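Local atomic coordinates of thiosulfate sulfurtransferase YnjE (Escherichia coli, PDB entry 2WLR), a protein that catalyses transfer of sulfur from thiosulfate to cyanide, yielding thiocyanate and sulfite, through a cysteine persulfide intermediate. Residues 21-31 with 43-53. Sequence-based numbering, arbitrary orientation.
Sequences KAIDTRPSAFY and GHELAALNLSA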
# COMPACT_ATOMS: atom_id res chain seq x y z
N LYS A 21 -1.31 -0.93 26.01
CA LYS A 21 -1.08 -1.06 24.58
C LYS A 21 0.39 -1.42 24.32
O LYS A 21 1.29 -0.91 24.99
CB LYS A 21 -1.43 0.24 23.86
CG LYS A 21 -2.94 0.50 23.81
CD LYS A 21 -3.29 1.82 23.13
CE LYS A 21 -4.79 2.10 23.24
NZ LYS A 21 -5.18 2.42 24.65
N ALA A 22 0.62 -2.33 23.39
CA ALA A 22 1.97 -2.68 22.95
C ALA A 22 2.36 -1.83 21.74
O ALA A 22 1.54 -1.53 20.87
CB ALA A 22 2.05 -4.19 22.63
N ILE A 23 3.65 -1.48 21.68
CA ILE A 23 4.19 -0.70 20.56
C ILE A 23 5.44 -1.40 20.01
O ILE A 23 6.42 -1.61 20.71
CB ILE A 23 4.57 0.73 20.94
CG1 ILE A 23 3.35 1.46 21.51
CG2 ILE A 23 5.16 1.42 19.72
CD1 ILE A 23 3.61 2.91 21.93
N ASP A 24 5.32 -1.81 18.75
CA ASP A 24 6.35 -2.49 17.98
C ASP A 24 7.21 -1.41 17.35
O ASP A 24 6.72 -0.61 16.55
CB ASP A 24 5.63 -3.33 16.93
CG ASP A 24 6.52 -4.28 16.17
OD1 ASP A 24 7.69 -4.00 15.92
OD2 ASP A 24 6.01 -5.37 15.78
N THR A 25 8.47 -1.34 17.76
CA THR A 25 9.40 -0.30 17.32
C THR A 25 10.24 -0.66 16.09
O THR A 25 11.09 0.11 15.67
CB THR A 25 10.32 0.12 18.48
OG1 THR A 25 11.23 -0.93 18.77
CG2 THR A 25 9.49 0.54 19.72
N ARG A 26 9.92 -1.80 15.47
CA ARG A 26 10.63 -2.25 14.29
C ARG A 26 10.07 -1.58 13.03
O ARG A 26 8.98 -1.08 13.04
CB ARG A 26 10.42 -3.75 14.14
CG ARG A 26 11.00 -4.56 15.27
CD ARG A 26 10.73 -6.04 15.12
NE ARG A 26 9.31 -6.28 15.14
CZ ARG A 26 8.76 -7.46 14.87
NH1 ARG A 26 9.51 -8.51 14.55
NH2 ARG A 26 7.46 -7.59 14.87
N PRO A 27 10.80 -1.64 11.92
CA PRO A 27 10.23 -1.18 10.66
C PRO A 27 8.95 -1.95 10.32
O PRO A 27 8.73 -3.09 10.74
CB PRO A 27 11.33 -1.47 9.64
CG PRO A 27 12.57 -1.44 10.42
CD PRO A 27 12.23 -2.00 11.76
N SER A 28 8.11 -1.33 9.51
CA SER A 28 6.80 -1.89 9.24
C SER A 28 6.83 -3.24 8.52
O SER A 28 5.93 -4.02 8.65
CB SER A 28 5.92 -0.90 8.49
OG SER A 28 6.41 -0.64 7.18
N ALA A 29 7.89 -3.51 7.76
CA ALA A 29 7.99 -4.78 7.10
C ALA A 29 7.86 -5.91 8.09
O ALA A 29 7.15 -6.88 7.84
CB ALA A 29 9.30 -4.89 6.37
N PHE A 30 8.51 -5.76 9.23
CA PHE A 30 8.50 -6.82 10.25
C PHE A 30 7.18 -6.81 11.01
O PHE A 30 6.62 -7.86 11.30
CB PHE A 30 9.73 -6.72 11.15
CG PHE A 30 11.03 -6.71 10.40
CD1 PHE A 30 11.31 -7.70 9.48
CD2 PHE A 30 11.92 -5.69 10.56
CE1 PHE A 30 12.49 -7.70 8.75
CE2 PHE A 30 13.12 -5.68 9.84
CZ PHE A 30 13.39 -6.68 8.94
N TYR A 31 6.69 -5.65 11.34
CA TYR A 31 5.35 -5.52 11.92
C TYR A 31 4.32 -6.21 11.03
O TYR A 31 3.45 -6.90 11.52
CB TYR A 31 5.01 -4.03 12.08
CG TYR A 31 3.63 -3.72 12.59
CD1 TYR A 31 3.32 -3.72 13.93
CD2 TYR A 31 2.63 -3.41 11.71
CE1 TYR A 31 2.08 -3.41 14.39
CE2 TYR A 31 1.35 -3.10 12.18
CZ TYR A 31 1.10 -3.11 13.50
OH TYR A 31 -0.17 -2.80 13.98
N GLY A 43 5.14 -11.35 12.34
CA GLY A 43 4.08 -10.45 12.75
C GLY A 43 4.34 -9.72 14.05
O GLY A 43 5.43 -9.73 14.59
N HIS A 44 3.25 -9.14 14.59
CA HIS A 44 3.27 -8.30 15.78
C HIS A 44 2.37 -8.85 16.86
O HIS A 44 1.52 -9.68 16.62
CB HIS A 44 2.85 -6.85 15.45
CG HIS A 44 1.60 -6.73 14.63
ND1 HIS A 44 0.33 -6.59 15.16
CD2 HIS A 44 1.45 -6.67 13.30
CE1 HIS A 44 -0.53 -6.43 14.15
NE2 HIS A 44 0.13 -6.51 13.02
N GLU A 45 2.59 -8.38 18.07
CA GLU A 45 1.73 -8.81 19.14
C GLU A 45 0.32 -8.28 18.97
O GLU A 45 0.10 -7.25 18.36
CB GLU A 45 2.32 -8.43 20.48
CG GLU A 45 3.68 -9.07 20.78
CD GLU A 45 3.62 -10.51 21.14
OE1 GLU A 45 2.52 -11.10 21.14
OE2 GLU A 45 4.68 -11.05 21.48
N LEU A 46 -0.64 -9.01 19.51
CA LEU A 46 -2.04 -8.65 19.39
C LEU A 46 -2.33 -7.19 19.75
O LEU A 46 -1.98 -6.71 20.83
CB LEU A 46 -2.91 -9.60 20.24
CG LEU A 46 -4.41 -9.39 20.21
CD1 LEU A 46 -5.00 -9.68 18.82
CD2 LEU A 46 -5.05 -10.31 21.26
N ALA A 47 -2.97 -6.52 18.80
CA ALA A 47 -3.40 -5.14 18.95
C ALA A 47 -2.24 -4.14 19.03
O ALA A 47 -2.47 -2.96 19.29
CB ALA A 47 -4.37 -4.99 20.14
N ALA A 48 -1.01 -4.59 18.73
CA ALA A 48 0.14 -3.69 18.84
C ALA A 48 0.04 -2.59 17.81
O ALA A 48 -0.48 -2.76 16.71
CB ALA A 48 1.45 -4.41 18.57
N LEU A 49 0.57 -1.45 18.22
CA LEU A 49 0.81 -0.32 17.33
C LEU A 49 2.21 -0.46 16.74
O LEU A 49 3.08 -1.12 17.33
CB LEU A 49 0.67 1.03 18.10
CG LEU A 49 -0.63 1.19 18.88
CD1 LEU A 49 -0.64 2.54 19.59
CD2 LEU A 49 -1.87 1.02 17.99
N ASN A 50 2.45 0.19 15.61
CA ASN A 50 3.78 0.24 15.00
C ASN A 50 4.25 1.69 15.08
O ASN A 50 3.64 2.61 14.47
CB ASN A 50 3.71 -0.20 13.55
CG ASN A 50 5.09 -0.45 12.89
OD1 ASN A 50 6.13 -0.70 13.59
ND2 ASN A 50 5.10 -0.41 11.61
N LEU A 51 5.36 1.87 15.76
CA LEU A 51 6.02 3.18 15.79
C LEU A 51 7.49 2.90 15.59
O LEU A 51 8.23 2.66 16.55
CB LEU A 51 5.77 3.91 17.11
CG LEU A 51 6.29 5.35 17.19
CD1 LEU A 51 5.72 6.26 16.09
CD2 LEU A 51 6.00 5.97 18.57
N SER A 52 7.89 2.85 14.34
CA SER A 52 9.27 2.48 14.01
C SER A 52 10.24 3.55 14.46
O SER A 52 10.05 4.73 14.12
CB SER A 52 9.40 2.24 12.54
OG SER A 52 10.69 1.80 12.24
N ALA A 53 11.30 3.17 15.15
CA ALA A 53 12.31 4.15 15.57
C ALA A 53 12.89 4.88 14.36
O ALA A 53 13.24 6.02 14.47
CB ALA A 53 13.44 3.51 16.37
O HOH W 1 -1.47 -4.06 22.38
O HOH W 2 13.06 0.93 13.48
O HOH W 3 8.00 -10.99 14.34
O HOH W 4 7.71 -10.25 11.70
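Y31 lies sandwiched between H44 and N50, over a parallel strand pair that belongs to a beta-alpha-beta unit (strand 21-24, helix 28-32, strand 49-50) of the first rhodanese repeat. The register rests on two bridges, I23 with L49 and D24 with N50. Three backbone bonds support it, the straightest D24 N to L49 O (2.7 Å, 171° at the hydrogen), with L49 N to A22 O and L51 N to D24 O beside it. Past the strands, A53 N donates to T25 O, so the pairing runs on into the loop. Strand 49-50 is the edge of its four-stranded sheet; strand 79-82 flanks 21-24 on the other side.

The tight part is built on the Y31 ring. With CG anti to the backbone N (chi1 176°), the ring slides between its two neighbours. H44 makes an offset stack on one face, centroids 3.8 Å apart and planes at 8°, while N50 CB stands over the centre of the opposite face, 3.5 Å from the centroid. At the ring edge, Y31 OH donates to A48 O at 2.7 Å. Were Y31 replaced by alanine, A48 O would probably lose this donor and a gap would be likely to open between H44 and N50.

Beside the ring, R26 grips D24 side-on, NE to OD1 and NH2 to OD2, in a salt bridge close to the guanidinium plane. D24 OD1 also accepts from R26 N, closing an Asx turn. R26 NH2 also meets G43 O directly at 3.0 Å, from above the carbonyl plane.

The looser side is the turn 45-48, where L46 and A47 are exposed. There one water accepts from A22 N and donates to L46 O at 3.1 Å.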